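Local atomic coordinates of CmeC (Campylobacter jejuni, PDB entry 4MT4), a protein that forms a trimeric outer-membrane channel of the outer membrane factor family and probably serves as the exit duct for drugs and other substrates in efflux. Residues I33-W38 with Q452-S457; N165-Y170 with I431-A436; E402-G407 with Q412-A417. All blocks are in the same frame, centred on the assembly; numbering follows the deposited sequence.

Contact 1. Residues I33-W38 with Q452-S457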
loop_
_atom_site.group_PDB
_atom_site.type_symbol
_atom_site.label_atom_id
_atom_site.label_comp_id
_atom_site.label_asym_id
_atom_site.label_seq_id
_atom_site.Cartn_x
_atom_site.Cartn_y
_atom_site.Cartn_z
ATOM N N ILE B 33 30.649 -1.724 9.349
ATOM C CA ILE B 33 29.701 -1.578 10.446
ATOM C C ILE B 33 29.573 -2.867 11.252
ATOM O O ILE B 33 29.399 -3.949 10.687
ATOM C CB ILE B 33 28.309 -1.164 9.927
ATOM C CG1 ILE B 33 28.410 0.131 9.118
ATOM C CG2 ILE B 33 27.327 -1.006 11.080
ATOM C CD1 ILE B 33 27.097 0.577 8.518
ATOM N N THR B 34 29.664 -2.746 12.574
ATOM C CA THR B 34 29.483 -3.887 13.462
ATOM C C THR B 34 28.032 -4.357 13.448
ATOM O O THR B 34 27.115 -3.560 13.242
ATOM C CB THR B 34 29.902 -3.554 14.907
ATOM O OG1 THR B 34 29.327 -4.509 15.808
ATOM C CG2 THR B 34 29.432 -2.160 15.292
ATOM N N LYS B 35 27.836 -5.655 13.665
ATOM C CA LYS B 35 26.513 -6.270 13.598
ATOM C C LYS B 35 25.530 -5.650 14.589
ATOM O O LYS B 35 24.372 -5.405 14.254
ATOM C CB LYS B 35 26.619 -7.778 13.845
ATOM C CG LYS B 35 27.419 -8.531 12.792
ATOM C CD LYS B 35 26.686 -8.567 11.460
ATOM C CE LYS B 35 27.431 -9.417 10.442
ATOM N NZ LYS B 35 27.587 -10.829 10.891
ATOM N N ASN B 36 25.996 -5.400 15.808
ATOM C CA ASN B 36 25.174 -4.756 16.828
ATOM C C ASN B 36 25.572 -3.297 17.037
ATOM O O ASN B 36 26.009 -2.907 18.120
ATOM C CB ASN B 36 25.263 -5.524 18.149
ATOM C CG ASN B 36 26.690 -5.853 18.537
ATOM O OD1 ASN B 36 27.639 -5.420 17.885
ATOM N ND2 ASN B 36 26.847 -6.620 19.609
ATOM N N TRP B 37 25.405 -2.497 15.988
ATOM C CA TRP B 37 25.838 -1.102 15.971
ATOM C C TRP B 37 25.152 -0.219 17.015
ATOM O O TRP B 37 25.691 0.815 17.409
ATOM C CB TRP B 37 25.605 -0.512 14.578
ATOM C CG TRP B 37 24.266 -0.872 14.011
ATOM C CD1 TRP B 37 23.977 -1.934 13.202
ATOM C CD2 TRP B 37 23.028 -0.182 14.223
ATOM N NE1 TRP B 37 22.639 -1.943 12.893
ATOM C CE2 TRP B 37 22.033 -0.878 13.507
ATOM C CE3 TRP B 37 22.664 0.961 14.944
ATOM C CZ2 TRP B 37 20.701 -0.472 13.492
ATOM C CZ3 TRP B 37 21.339 1.362 14.928
ATOM C CH2 TRP B 37 20.376 0.648 14.207
ATOM N N TRP B 38 23.969 -0.629 17.464
ATOM C CA TRP B 38 23.161 0.210 18.345
ATOM C C TRP B 38 23.734 0.326 19.758
ATOM O O TRP B 38 23.359 1.221 20.513
ATOM C CB TRP B 38 21.728 -0.320 18.411
ATOM C CG TRP B 38 21.623 -1.718 18.936
ATOM C CD1 TRP B 38 21.518 -2.096 20.242
ATOM C CD2 TRP B 38 21.607 -2.926 18.166
ATOM N NE1 TRP B 38 21.441 -3.464 20.334
ATOM C CE2 TRP B 38 21.494 -3.997 19.073
ATOM C CE3 TRP B 38 21.681 -3.205 16.797
ATOM C CZ2 TRP B 38 21.450 -5.326 18.657
ATOM C CZ3 TRP B 38 21.637 -4.524 16.385
ATOM C CH2 TRP B 38 21.524 -5.569 17.312
ATOM N N GLN B 452 26.796 -10.068 2.205
ATOM C CA GLN B 452 26.170 -11.096 1.378
ATOM C C GLN B 452 27.030 -12.349 1.233
ATOM O O GLN B 452 26.510 -13.461 1.119
ATOM C CB GLN B 452 25.846 -10.523 -0.006
ATOM C CG GLN B 452 25.169 -11.499 -0.953
ATOM C CD GLN B 452 24.923 -10.905 -2.325
ATOM O OE1 GLN B 452 24.322 -9.838 -2.454
ATOM N NE2 GLN B 452 25.395 -11.591 -3.359
ATOM N N SER B 453 28.346 -12.166 1.249
ATOM C CA SER B 453 29.282 -13.263 1.017
ATOM C C SER B 453 29.279 -14.307 2.135
ATOM O O SER B 453 29.681 -15.451 1.922
ATOM C CB SER B 453 30.695 -12.708 0.832
ATOM O OG SER B 453 31.068 -11.891 1.931
ATOM N N GLU B 454 28.825 -13.911 3.321
ATOM C CA GLU B 454 28.825 -14.800 4.479
ATOM C C GLU B 454 27.757 -15.888 4.382
ATOM O O GLU B 454 26.906 -15.863 3.493
ATOM C CB GLU B 454 28.621 -13.996 5.763
ATOM C CG GLU B 454 29.720 -12.987 6.058
ATOM C CD GLU B 454 29.472 -12.218 7.341
ATOM O OE1 GLU B 454 28.465 -12.505 8.022
ATOM O OE2 GLU B 454 30.281 -11.326 7.670
ATOM N N ASP B 455 27.813 -16.845 5.304
ATOM C CA ASP B 455 26.800 -17.891 5.390
ATOM C C ASP B 455 25.512 -17.300 5.953
ATOM O O ASP B 455 25.362 -17.160 7.166
ATOM C CB ASP B 455 27.287 -19.051 6.262
ATOM C CG ASP B 455 26.442 -20.304 6.102
ATOM O OD1 ASP B 455 25.320 -20.214 5.558
ATOM O OD2 ASP B 455 26.900 -21.383 6.531
ATOM N N THR B 456 24.590 -16.956 5.061
ATOM C CA THR B 456 23.355 -16.282 5.443
ATOM C C THR B 456 22.487 -17.145 6.354
ATOM O O THR B 456 21.955 -16.663 7.354
ATOM C CB THR B 456 22.533 -15.880 4.206
ATOM O OG1 THR B 456 23.375 -15.202 3.266
ATOM C CG2 THR B 456 21.383 -14.965 4.604
ATOM N N SER B 457 22.351 -18.421 6.007
ATOM C CA SER B 457 21.529 -19.348 6.778
ATOM C C SER B 457 22.066 -19.521 8.197
ATOM O O SER B 457 21.308 -19.507 9.166
ATOM C CB SER B 457 21.454 -20.707 6.078
ATOM O OG SER B 457 20.896 -20.579 4.783
#

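Contact 2. Residues N165-Y170 with I431-A436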
loop_
_atom_site.group_PDB
_atom_site.type_symbol
_atom_site.label_atom_id
_atom_site.label_comp_id
_atom_site.label_asym_id
_atom_site.label_seq_id
_atom_site.Cartn_x
_atom_site.Cartn_y
_atom_site.Cartn_z
ATOM N N ASN B 165 13.076 9.400 19.382
ATOM C CA ASN B 165 11.960 10.326 19.240
ATOM C C ASN B 165 11.160 10.412 20.534
ATOM O O ASN B 165 10.581 11.453 20.853
ATOM C CB ASN B 165 11.047 9.909 18.087
ATOM C CG ASN B 165 11.644 10.211 16.727
ATOM O OD1 ASN B 165 12.505 11.080 16.593
ATOM N ND2 ASN B 165 11.182 9.496 15.707
ATOM N N LEU B 166 11.136 9.310 21.277
ATOM C CA LEU B 166 10.458 9.269 22.566
ATOM C C LEU B 166 11.228 10.071 23.611
ATOM O O LEU B 166 10.639 10.842 24.370
ATOM C CB LEU B 166 10.281 7.828 23.038
ATOM C CG LEU B 166 9.693 7.669 24.441
ATOM C CD1 LEU B 166 8.301 8.283 24.513
ATOM C CD2 LEU B 166 9.665 6.208 24.860
ATOM N N VAL B 167 12.545 9.880 23.646
ATOM C CA VAL B 167 13.406 10.621 24.563
ATOM C C VAL B 167 13.348 12.110 24.245
ATOM O O VAL B 167 13.358 12.952 25.142
ATOM C CB VAL B 167 14.870 10.136 24.494
ATOM C CG1 VAL B 167 15.727 10.895 25.487
ATOM C CG2 VAL B 167 14.948 8.642 24.761
ATOM N N ASN B 168 13.287 12.420 22.955
ATOM C CA ASN B 168 13.126 13.790 22.489
ATOM C C ASN B 168 11.814 14.370 23.006
ATOM O O ASN B 168 11.743 15.535 23.395
ATOM C CB ASN B 168 13.164 13.836 20.961
ATOM C CG ASN B 168 13.358 15.237 20.413
ATOM O OD1 ASN B 168 13.500 15.420 19.204
ATOM N ND2 ASN B 168 13.381 16.229 21.294
ATOM N N ALA B 169 10.779 13.539 23.011
ATOM C CA ALA B 169 9.462 13.951 23.473
ATOM C C ALA B 169 9.445 14.150 24.985
ATOM O O ALA B 169 8.774 15.048 25.491
ATOM C CB ALA B 169 8.417 12.932 23.060
ATOM N N TYR B 170 10.189 13.312 25.700
ATOM C CA TYR B 170 10.314 13.446 27.147
ATOM C C TYR B 170 11.028 14.743 27.517
ATOM O O TYR B 170 10.612 15.452 28.435
ATOM C CB TYR B 170 11.064 12.252 27.743
ATOM C CG TYR B 170 10.187 11.082 28.127
ATOM C CD1 TYR B 170 9.254 11.193 29.152
ATOM C CD2 TYR B 170 10.306 9.857 27.481
ATOM C CE1 TYR B 170 8.453 10.123 29.510
ATOM C CE2 TYR B 170 9.512 8.781 27.835
ATOM C CZ TYR B 170 8.587 8.919 28.849
ATOM O OH TYR B 170 7.797 7.846 29.197
ATOM N N ILE B 431 17.121 18.888 17.420
ATOM C CA ILE B 431 18.332 18.700 16.627
ATOM C C ILE B 431 19.172 17.562 17.196
ATOM O O ILE B 431 19.739 16.759 16.455
ATOM C CB ILE B 431 19.183 19.989 16.576
ATOM C CG1 ILE B 431 18.433 21.094 15.833
ATOM C CG2 ILE B 431 20.529 19.729 15.912
ATOM C CD1 ILE B 431 18.140 20.771 14.388
ATOM N N LYS B 432 19.232 17.500 18.522
ATOM C CA LYS B 432 20.050 16.520 19.229
ATOM C C LYS B 432 19.702 15.083 18.845
ATOM O O LYS B 432 20.590 14.259 18.615
ATOM C CB LYS B 432 19.890 16.707 20.737
ATOM C CG LYS B 432 20.869 15.910 21.580
ATOM C CD LYS B 432 20.705 16.253 23.051
ATOM C CE LYS B 432 20.770 17.758 23.276
ATOM N NZ LYS B 432 20.480 18.140 24.687
ATOM N N TYR B 433 18.406 14.791 18.766
ATOM C CA TYR B 433 17.946 13.435 18.488
ATOM C C TYR B 433 17.665 13.235 17.005
ATOM O O TYR B 433 17.504 12.108 16.541
ATOM C CB TYR B 433 16.708 13.114 19.327
ATOM C CG TYR B 433 17.008 13.113 20.808
ATOM C CD1 TYR B 433 17.435 11.958 21.450
ATOM C CD2 TYR B 433 16.891 14.274 21.558
ATOM C CE1 TYR B 433 17.724 11.959 22.802
ATOM C CE2 TYR B 433 17.177 14.286 22.906
ATOM C CZ TYR B 433 17.592 13.128 23.526
ATOM O OH TYR B 433 17.877 13.144 24.871
ATOM N N SER B 434 17.612 14.335 16.262
ATOM C CA SER B 434 17.600 14.248 14.810
ATOM C C SER B 434 18.986 13.835 14.341
ATOM O O SER B 434 19.137 13.205 13.296
ATOM C CB SER B 434 17.191 15.576 14.171
ATOM O OG SER B 434 15.845 15.898 14.481
ATOM N N TYR B 435 19.997 14.195 15.125
ATOM C CA TYR B 435 21.367 13.803 14.827
ATOM C C TYR B 435 21.595 12.344 15.191
ATOM O O TYR B 435 22.319 11.630 14.499
ATOM C CB TYR B 435 22.371 14.688 15.569
ATOM C CG TYR B 435 23.808 14.337 15.247
ATOM C CD1 TYR B 435 24.370 14.693 14.027
ATOM C CD2 TYR B 435 24.599 13.645 16.155
ATOM C CE1 TYR B 435 25.679 14.368 13.722
ATOM C CE2 TYR B 435 25.908 13.317 15.857
ATOM C CZ TYR B 435 26.444 13.682 14.640
ATOM O OH TYR B 435 27.751 13.358 14.342
ATOM N N ALA B 436 20.976 11.911 16.286
ATOM C CA ALA B 436 21.045 10.517 16.708
ATOM C C ALA B 436 20.419 9.619 15.648
ATOM O O ALA B 436 20.970 8.574 15.302
ATOM C CB ALA B 436 20.350 10.329 18.049
#

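Contact 3. Residues E402-G407 with Q412-A417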
loop_
_atom_site.group_PDB
_atom_site.type_symbol
_atom_site.label_atom_id
_atom_site.label_comp_id
_atom_site.label_asym_id
_atom_site.label_seq_id
_atom_site.Cartn_x
_atom_site.Cartn_y
_atom_site.Cartn_z
ATOM N N GLU B 402 16.800 39.706 35.687
ATOM C CA GLU B 402 17.395 40.645 36.633
ATOM C C GLU B 402 16.802 42.040 36.472
ATOM O O GLU B 402 16.527 42.728 37.455
ATOM C CB GLU B 402 18.915 40.698 36.448
ATOM C CG GLU B 402 19.633 39.396 36.761
ATOM C CD GLU B 402 21.093 39.418 36.344
ATOM O OE1 GLU B 402 21.486 40.335 35.594
ATOM O OE2 GLU B 402 21.847 38.516 36.769
ATOM N N ARG B 403 16.603 42.445 35.221
ATOM C CA ARG B 403 16.085 43.771 34.908
ATOM C C ARG B 403 14.599 43.894 35.226
ATOM O O ARG B 403 14.140 44.941 35.684
ATOM C CB ARG B 403 16.334 44.103 33.435
ATOM C CG ARG B 403 17.807 44.183 33.062
ATOM C CD ARG B 403 17.994 44.623 31.617
ATOM N NE ARG B 403 19.402 44.843 31.298
ATOM C CZ ARG B 403 19.844 45.273 30.120
ATOM N NH1 ARG B 403 18.990 45.533 29.141
ATOM N NH2 ARG B 403 21.145 45.444 29.923
ATOM N N TYR B 404 13.848 42.825 34.980
ATOM C CA TYR B 404 12.419 42.826 35.268
ATOM C C TYR B 404 12.159 42.898 36.768
ATOM O O TYR B 404 11.196 43.521 37.210
ATOM C CB TYR B 404 11.743 41.584 34.681
ATOM C CG TYR B 404 10.314 41.402 35.146
ATOM C CD1 TYR B 404 9.276 42.112 34.559
ATOM C CD2 TYR B 404 10.005 40.522 36.177
ATOM C CE1 TYR B 404 7.971 41.953 34.985
ATOM C CE2 TYR B 404 8.703 40.357 36.609
ATOM C CZ TYR B 404 7.690 41.074 36.009
ATOM O OH TYR B 404 6.390 40.913 36.433
ATOM N N ASP B 405 13.022 42.258 37.549
ATOM C CA ASP B 405 12.834 42.197 38.994
ATOM C C ASP B 405 13.038 43.557 39.660
ATOM O O ASP B 405 12.485 43.816 40.728
ATOM C CB ASP B 405 13.775 41.161 39.611
ATOM C CG ASP B 405 13.377 39.737 39.271
ATOM O OD1 ASP B 405 12.190 39.514 38.951
ATOM O OD2 ASP B 405 14.245 38.842 39.327
ATOM N N ILE B 406 13.823 44.426 39.032
ATOM C CA ILE B 406 14.035 45.764 39.568
ATOM C C ILE B 406 13.245 46.797 38.768
ATOM O O ILE B 406 13.439 48.003 38.927
ATOM C CB ILE B 406 15.529 46.144 39.587
ATOM C CG1 ILE B 406 16.096 46.199 38.168
ATOM C CG2 ILE B 406 16.320 45.161 40.440
ATOM C CD1 ILE B 406 17.555 46.598 38.118
ATOM N N GLY B 407 12.350 46.311 37.911
ATOM C CA GLY B 407 11.428 47.174 37.196
ATOM C C GLY B 407 12.010 47.891 35.993
ATOM O O GLY B 407 11.423 48.852 35.498
ATOM N N GLN B 412 6.043 42.276 29.251
ATOM C CA GLN B 412 5.940 41.782 27.883
ATOM C C GLN B 412 7.299 41.397 27.305
ATOM O O GLN B 412 7.453 40.322 26.723
ATOM C CB GLN B 412 5.274 42.835 26.997
ATOM C CG GLN B 412 5.229 42.476 25.526
ATOM C CD GLN B 412 4.585 43.562 24.688
ATOM O OE1 GLN B 412 3.967 44.483 25.217
ATOM N NE2 GLN B 412 4.732 43.459 23.372
ATOM N N ASP B 413 8.280 42.280 27.468
ATOM C CA ASP B 413 9.637 42.011 27.006
ATOM C C ASP B 413 10.261 40.847 27.771
ATOM O O ASP B 413 11.053 40.084 27.219
ATOM C CB ASP B 413 10.513 43.258 27.147
ATOM C CG ASP B 413 10.314 44.243 26.011
ATOM O OD1 ASP B 413 9.298 44.133 25.294
ATOM O OD2 ASP B 413 11.175 45.132 25.838
ATOM N N TYR B 414 9.894 40.710 29.041
ATOM C CA TYR B 414 10.429 39.641 29.877
ATOM C C TYR B 414 9.857 38.282 29.479
ATOM O O TYR B 414 10.589 37.297 29.382
ATOM C CB TYR B 414 10.145 39.924 31.353
ATOM C CG TYR B 414 10.438 38.754 32.265
ATOM C CD1 TYR B 414 11.729 38.261 32.401
ATOM C CD2 TYR B 414 9.424 38.147 32.994
ATOM C CE1 TYR B 414 12.000 37.191 33.233
ATOM C CE2 TYR B 414 9.686 37.079 33.829
ATOM C CZ TYR B 414 10.976 36.605 33.944
ATOM O OH TYR B 414 11.246 35.540 34.775
ATOM N N LEU B 415 8.549 38.236 29.242
ATOM C CA LEU B 415 7.882 37.009 28.818
ATOM C C LEU B 415 8.389 36.547 27.457
ATOM O O LEU B 415 8.506 35.350 27.199
ATOM C CB LEU B 415 6.365 37.209 28.771
ATOM C CG LEU B 415 5.661 37.473 30.102
ATOM C CD1 LEU B 415 4.166 37.648 29.886
ATOM C CD2 LEU B 415 5.937 36.353 31.094
ATOM N N GLU B 416 8.683 37.512 26.592
ATOM C CA GLU B 416 9.193 37.225 25.257
ATOM C C GLU B 416 10.575 36.584 25.312
ATOM O O GLU B 416 10.834 35.592 24.632
ATOM C CB GLU B 416 9.242 38.502 24.417
ATOM C CG GLU B 416 9.975 38.350 23.093
ATOM C CD GLU B 416 10.037 39.644 22.305
ATOM O OE1 GLU B 416 9.095 40.459 22.413
ATOM O OE2 GLU B 416 11.031 39.849 21.578
ATOM N N ALA B 417 11.458 37.156 26.125
ATOM C CA ALA B 417 12.819 36.648 26.261
ATOM C C ALA B 417 12.813 35.228 26.818
ATOM O O ALA B 417 13.632 34.392 26.434
ATOM C CB ALA B 417 13.641 37.567 27.153
#

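Contact 1. Residues I33-W38 with Q452-S457
Glu454 OE1 is reached by two nitrogens, Lys35 NZ across the contact and the side-chain ND2 of Asn459, its stronger partner, one turn into the following helix. The salt bridge to Lys35 is long: NZ stands 3.4 Å from OE1 of Glu454, and the hydrogen bond that goes with it is weak. The two chains come from opposite directions and meet only through their charged ends. Glu454 reaches out straight beyond CG (chi2 -180°), whereas the lysine bends twice, at chi2 (-69°) and again at chi4, which leaves NZ nearer to the carboxylate than CE; Lys35 CE stays 4.1 Å from Glu454 OE1. The backbones are far apart, with 12.7 Å between the CA atoms of Lys35 and Glu454, and the bridge covers little surface. It spans from the loop before helix 44-56 to the turn just ahead of helix 456-463, two peripheral parts packed on the outside of the long helices, as in the equatorial domain of other outer membrane factors. After Lys35 the chain packs through two tryptophans. Trp37 sits on Val440 and Ile443 of helix 411-445 and on Ile156 of helix 129-195, and Trp38 CE3 lies 4.0 Å above the centre of the Trp37 ring. On the other segment, Asp455 occupies the N-cap position of helix 456-463, its OD1 accepting a weak hydrogen bond from the backbone N of Lys458, while Ser457 OG is hydrogen-bonded to Glu145 of helix 129-195.

Contact 2. Residues N165-Y170 with I431-A436
Two long helices of the alpha-helical barrel of an outer membrane factor meet here: helix 129-195, running toward the periplasmic tip, and helix 411-445, returning from it. Tyr433 of the second helix is the residue that carries the contact, its ring laid against the backbone and side chains of Val167 and Asn168. The backbones approach closely, with 6.3 Å between the CA atoms of Asn168 and Tyr433, and the backbone N of Asn168 lies 4.1 Å above the centre of the Tyr433 ring. Val167 meets the hydroxyl end of the tyrosine, crossing it at about a right angle. Its CG1, anti to the backbone N (chi1 -178°), presses on Tyr433 OH at 3.2 Å, a tight contact, and on Tyr433 CZ at 3.5 Å. That hydroxyl is also engaged in a weak hydrogen bond with the backbone N of Phe253, so the polar end of this buried ring is not left without a partner. Beyond this pair, Ile431 packs on Leu216 of the second subunit. At the root of the ring, Asn168 CB touches Tyr433 CD2 at 3.8 Å, and the amide plane is tilted only 26° from the ring. The amide gives no hydrogen bond to Tyr433; its ND2, 4.0 Å from Tyr433 CD2, is instead hydrogen-bonded to the side-chain oxygen of Asn430, one turn earlier on the tyrosine's own helix.

Contact 3. Residues E402-G407 with Q412-A417
Tyr404 and Tyr414 face each other as an offset stack, their planes only 8° from parallel and the ring centroids 4.7 Å apart. Although the planes match, the side chains point in different directions, crossing at about a right angle, so the overlap involves the parts of the rings nearest the backbone. CG of Tyr404 lies 3.9 Å from CG of Tyr414, and Tyr404 CB is equally close to that Tyr414 CG. On the far side of this overlap the phenol groups diverge, and Tyr404 OH ends up 7.4 Å from Tyr414 OH. In both residues CG is anti to the backbone N (chi1 170° and 169°), which swings each ring into the space between the two helices, where the CA atoms of Tyr404 and Tyr414 are 6.6 Å apart. Helix 129-195 continues the packing: Asn190 touches Tyr404 and Ile186 touches Tyr414. Arg403 makes a cation-pi contact with Tyr202 of the second subunit. Just past Tyr404, helix 339-405 ends in a Schellman motif, with Gly407 N bonded to Tyr404 O and Glu408 N to Arg403 O, and Gly407, of positive phi, as the C-prime residue. Soon afterwards Ser410 OG accepts a hydrogen bond from Asp413 N in the first turn of helix 411-445. Two antiparallel helices joined by so short a turn form a helical hairpin, of the kind found at the periplasmic tip of outer membrane factors.

Helix 411-445 carries one side of contacts 2 and 3, and helix 456-463 of contact 1 follows it in the chain. The chain closes contact 3 inside contact 2 and contact 2 inside contact 1. The centres of contacts 1 and 2 are about 27 Å apart, those of contacts 2 and 3 about 31 Å, and those of contacts 1 and 3 about 57 Å; none of them touches another. In space the three run from the outer girdle, where both chain ends pass, through the helix wall, to the periplasmic tip. Contacts 2 and 3 have residues within reach of other subunits, consistent with a trimeric tunnel.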